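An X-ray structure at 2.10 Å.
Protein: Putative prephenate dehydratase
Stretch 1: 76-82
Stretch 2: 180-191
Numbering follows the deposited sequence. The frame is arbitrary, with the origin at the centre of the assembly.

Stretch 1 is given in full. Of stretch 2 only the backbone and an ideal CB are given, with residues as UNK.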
# COMPACT_ATOMS: atom_id res chain seq x y z
N ALA B 76 16.13 -2.86 9.75
CA ALA B 76 16.62 -1.54 9.38
C ALA B 76 17.31 -0.85 10.57
O ALA B 76 16.73 -0.74 11.65
CB ALA B 76 15.48 -0.69 8.85
N VAL B 77 18.55 -0.41 10.38
CA VAL B 77 19.29 0.23 11.46
C VAL B 77 19.68 1.67 11.12
O VAL B 77 20.18 2.41 11.97
CB VAL B 77 20.56 -0.58 11.83
CG1 VAL B 77 20.15 -1.90 12.46
CG2 VAL B 77 21.46 -0.80 10.62
N ALA B 78 19.44 2.07 9.87
CA ALA B 78 19.60 3.45 9.45
C ALA B 78 18.83 3.68 8.15
O ALA B 78 18.72 2.77 7.32
CB ALA B 78 21.07 3.80 9.25
N GLU B 79 18.30 4.89 7.98
CA GLU B 79 17.65 5.28 6.74
C GLU B 79 18.34 6.48 6.08
O GLU B 79 18.62 7.47 6.75
CB GLU B 79 16.18 5.62 6.99
CG GLU B 79 15.39 5.94 5.73
CD GLU B 79 13.95 6.27 6.05
OE1 GLU B 79 13.26 5.39 6.60
OE2 GLU B 79 13.48 7.37 5.69
N ILE B 80 18.62 6.38 4.78
CA ILE B 80 19.16 7.51 4.02
C ILE B 80 18.20 7.87 2.89
O ILE B 80 17.82 7.01 2.09
CB ILE B 80 20.57 7.22 3.45
CG1 ILE B 80 21.56 7.03 4.59
CG2 ILE B 80 21.04 8.38 2.57
CD1 ILE B 80 22.80 6.23 4.22
N ILE B 81 17.79 9.13 2.85
CA ILE B 81 16.95 9.64 1.77
C ILE B 81 17.76 10.31 0.66
O ILE B 81 18.54 11.22 0.91
CB ILE B 81 15.90 10.61 2.31
CG1 ILE B 81 15.01 9.90 3.32
CG2 ILE B 81 15.03 11.13 1.17
CD1 ILE B 81 13.95 10.80 3.95
N LEU B 82 17.56 9.82 -0.56
CA LEU B 82 18.24 10.33 -1.76
C LEU B 82 17.33 11.09 -2.71
O LEU B 82 16.28 10.59 -3.08
CB LEU B 82 18.88 9.17 -2.54
CG LEU B 82 19.92 9.52 -3.61
CD1 LEU B 82 21.26 9.96 -3.03
CD2 LEU B 82 20.10 8.35 -4.57
N UNK B 180 22.53 -5.61 12.09
CA UNK B 180 22.31 -6.08 13.45
C UNK B 180 22.69 -4.97 14.44
O UNK B 180 22.22 -4.94 15.57
CB UNK B 180 23.12 -7.35 13.72
N UNK B 181 23.52 -4.02 14.00
CA UNK B 181 23.87 -2.91 14.87
C UNK B 181 23.69 -1.54 14.22
O UNK B 181 23.74 -1.41 13.00
CB UNK B 181 25.32 -3.07 15.33
N UNK B 182 23.50 -0.53 15.06
CA UNK B 182 23.36 0.85 14.61
C UNK B 182 24.71 1.37 14.15
O UNK B 182 25.63 1.50 14.96
CB UNK B 182 22.79 1.74 15.72
N UNK B 183 24.85 1.69 12.86
CA UNK B 183 26.17 2.21 12.51
C UNK B 183 26.30 3.70 12.83
O UNK B 183 25.29 4.39 12.97
CB UNK B 183 26.45 1.97 11.02
N UNK B 184 27.54 4.18 12.96
CA UNK B 184 27.75 5.60 13.17
C UNK B 184 27.70 6.35 11.85
O UNK B 184 28.49 6.09 10.94
CB UNK B 184 29.09 5.85 13.87
N UNK B 185 26.74 7.26 11.73
CA UNK B 185 26.58 8.01 10.50
C UNK B 185 26.42 9.49 10.82
O UNK B 185 25.52 9.87 11.58
CB UNK B 185 25.38 7.49 9.70
N UNK B 186 27.29 10.33 10.27
CA UNK B 186 27.25 11.75 10.62
C UNK B 186 26.65 12.61 9.51
O UNK B 186 27.06 13.75 9.31
CB UNK B 186 28.66 12.25 10.95
N UNK B 187 25.63 12.09 8.84
CA UNK B 187 24.96 12.87 7.82
C UNK B 187 23.92 13.68 8.56
O UNK B 187 23.75 13.51 9.77
CB UNK B 187 24.35 12.00 6.72
N UNK B 188 23.24 14.59 7.88
CA UNK B 188 22.28 15.43 8.58
C UNK B 188 21.10 14.57 9.02
O UNK B 188 20.33 14.09 8.19
CB UNK B 188 21.81 16.59 7.70
N UNK B 189 20.97 14.39 10.34
CA UNK B 189 19.81 13.73 10.93
C UNK B 189 18.56 14.57 10.80
O UNK B 189 18.55 15.75 11.11
CB UNK B 189 20.07 13.41 12.40
N UNK B 190 17.50 13.93 10.33
CA UNK B 190 16.26 14.64 10.06
C UNK B 190 15.09 14.07 10.88
O UNK B 190 14.08 14.75 11.09
CB UNK B 190 15.94 14.57 8.57
N UNK B 191 15.23 12.84 11.37
CA UNK B 191 14.12 12.16 12.04
C UNK B 191 14.51 10.86 12.74
O UNK B 191 15.58 10.29 12.49
CB UNK B 191 13.02 11.86 11.02

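Stretch 1 is a strand, and the chain of stretch 2 passes it mostly as loop. No direct hydrogen bond joins the two.

Position 180 points its CA-to-CB bond away from stretch 1. The contact places little demand on its side chain, and polar types would suit. It is Asp180, whose backbone N lies 4.4 Å from Val77 CG1.

Position 181 also points away, so many residues would serve. Its backbone does the work: the carbonyl O of 181 lies 3.4 Å from Val77 CG2. The residue is Glu181.

Position 182 has its CA 5.2 Å from the CA of Val77, the closest pair of CA atoms between the stretches. CA-to-CB runs sideways, and the ideal CB lies 4.6 Å from Val77 O. That carbonyl is an acceptor, so a small polar side chain such as Ser, Thr or Asn would suit. It is Thr182, chi1 m. It reaches the carbonyl through water: the water donates to Val77 O at 2.8 Å and accepts from Thr182 OG1 at 2.7 Å. Thr182 CG2 stands 4.1 Å from Val77 O.

Position 183 has phi -82° and psi 159°, which proline tolerates. CA-to-CB is sideways, and the methyls of Val77 and Ala78 offer an apolar surface. Pro, or a larger apolar residue such as Val or Leu, would suit. It is Pro183; its CD, the ring atom bonded to its own N, packs 3.7 Å from Val77 CG2 and 4.3 Å from Ala78 CB.

Position 184 is out of reach of stretch 1, which sets no preference, so many types would do. It is Thr184.

Position 185 points toward the strand, but no atom of stretch 1 lies within 5.5 Å of its ideal CB. A longer apolar chain such as Ile, Leu or Met could bridge the gap. It is Ile185, chi1 m and chi2 t, which brings CD1 to 3.7 Å from Ala78 CB.

Position 186 is out of reach, and many types would do; it is His186, poorly ordered.

Position 187 points toward stretch 1, and the side chain of Ile80 extends in its direction. Leu, Ile or Met would suit. It is Leu187, whose CD2 makes a loose apolar contact with Ile80 CG1 at 4.5 Å.

Positions 188 and 189 are out of reach, and stretch 1 sets no preference. They are Lys188 and Glu189.

Position 190 points toward the strand, with Ile81 CD1 ahead across a gap. A long side chain is needed, apolar or with an aliphatic stem. It is Glu190: OE2 lies 3.7 Å from Ile81 CD1, and both carboxylate oxygens are hydrogen-bonded elsewhere in the structure.

Position 191 is out of reach, so many types would do; it is Asp191.

Stretch 2 (180-191) DETPTIHLKEED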
# COMPACT_ATOMS: atom_id res chain seq x y z
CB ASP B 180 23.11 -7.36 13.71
CG ASP B 180 23.01 -7.85 15.14
OD1 ASP B 180 22.00 -7.55 15.81
OD2 ASP B 180 23.94 -8.55 15.60
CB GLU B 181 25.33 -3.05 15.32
CG GLU B 181 25.78 -4.49 15.58
CD GLU B 181 27.23 -4.59 16.01
OE1 GLU B 181 27.80 -3.57 16.46
OE2 GLU B 181 27.82 -5.68 15.83
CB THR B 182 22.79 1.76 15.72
OG1 THR B 182 21.56 1.20 16.20
CG2 THR B 182 22.54 3.17 15.19
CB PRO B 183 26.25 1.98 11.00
CG PRO B 183 24.81 1.93 10.53
CD PRO B 183 23.91 1.70 11.73
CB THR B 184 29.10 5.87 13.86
OG1 THR B 184 29.15 5.18 15.11
CG2 THR B 184 29.27 7.37 14.11
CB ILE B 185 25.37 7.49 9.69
CG1 ILE B 185 25.62 6.04 9.23
CG2 ILE B 185 25.07 8.38 8.50
CD1 ILE B 185 24.39 5.34 8.67
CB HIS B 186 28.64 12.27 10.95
CG HIS B 186 29.15 11.82 12.29
ND1 HIS B 186 30.42 11.31 12.47
CD2 HIS B 186 28.57 11.80 13.51
CE1 HIS B 186 30.60 11.01 13.74
NE2 HIS B 186 29.48 11.29 14.40
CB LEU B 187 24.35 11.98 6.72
CG LEU B 187 25.28 11.34 5.67
CD1 LEU B 187 26.54 10.69 6.22
CD2 LEU B 187 24.51 10.36 4.77
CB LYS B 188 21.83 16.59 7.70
CG LYS B 188 21.07 17.68 8.41
CD LYS B 188 20.77 18.83 7.46
CE LYS B 188 19.27 19.05 7.33
NZ LYS B 188 18.77 20.02 8.35
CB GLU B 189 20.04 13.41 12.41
CG GLU B 189 19.00 12.44 12.95
CD GLU B 189 19.28 11.97 14.36
OE1 GLU B 189 20.37 11.42 14.61
OE2 GLU B 189 18.39 12.14 15.23
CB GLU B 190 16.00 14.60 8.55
CG GLU B 190 14.58 14.39 8.10
CD GLU B 190 14.48 14.37 6.58
OE1 GLU B 190 15.39 14.93 5.93
OE2 GLU B 190 13.50 13.81 6.06
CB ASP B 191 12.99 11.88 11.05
CG ASP B 191 11.61 12.02 11.67
OD1 ASP B 191 11.52 12.17 12.91
OD2 ASP B 191 10.61 12.01 10.93
O HOH W 1 19.49 1.88 14.60
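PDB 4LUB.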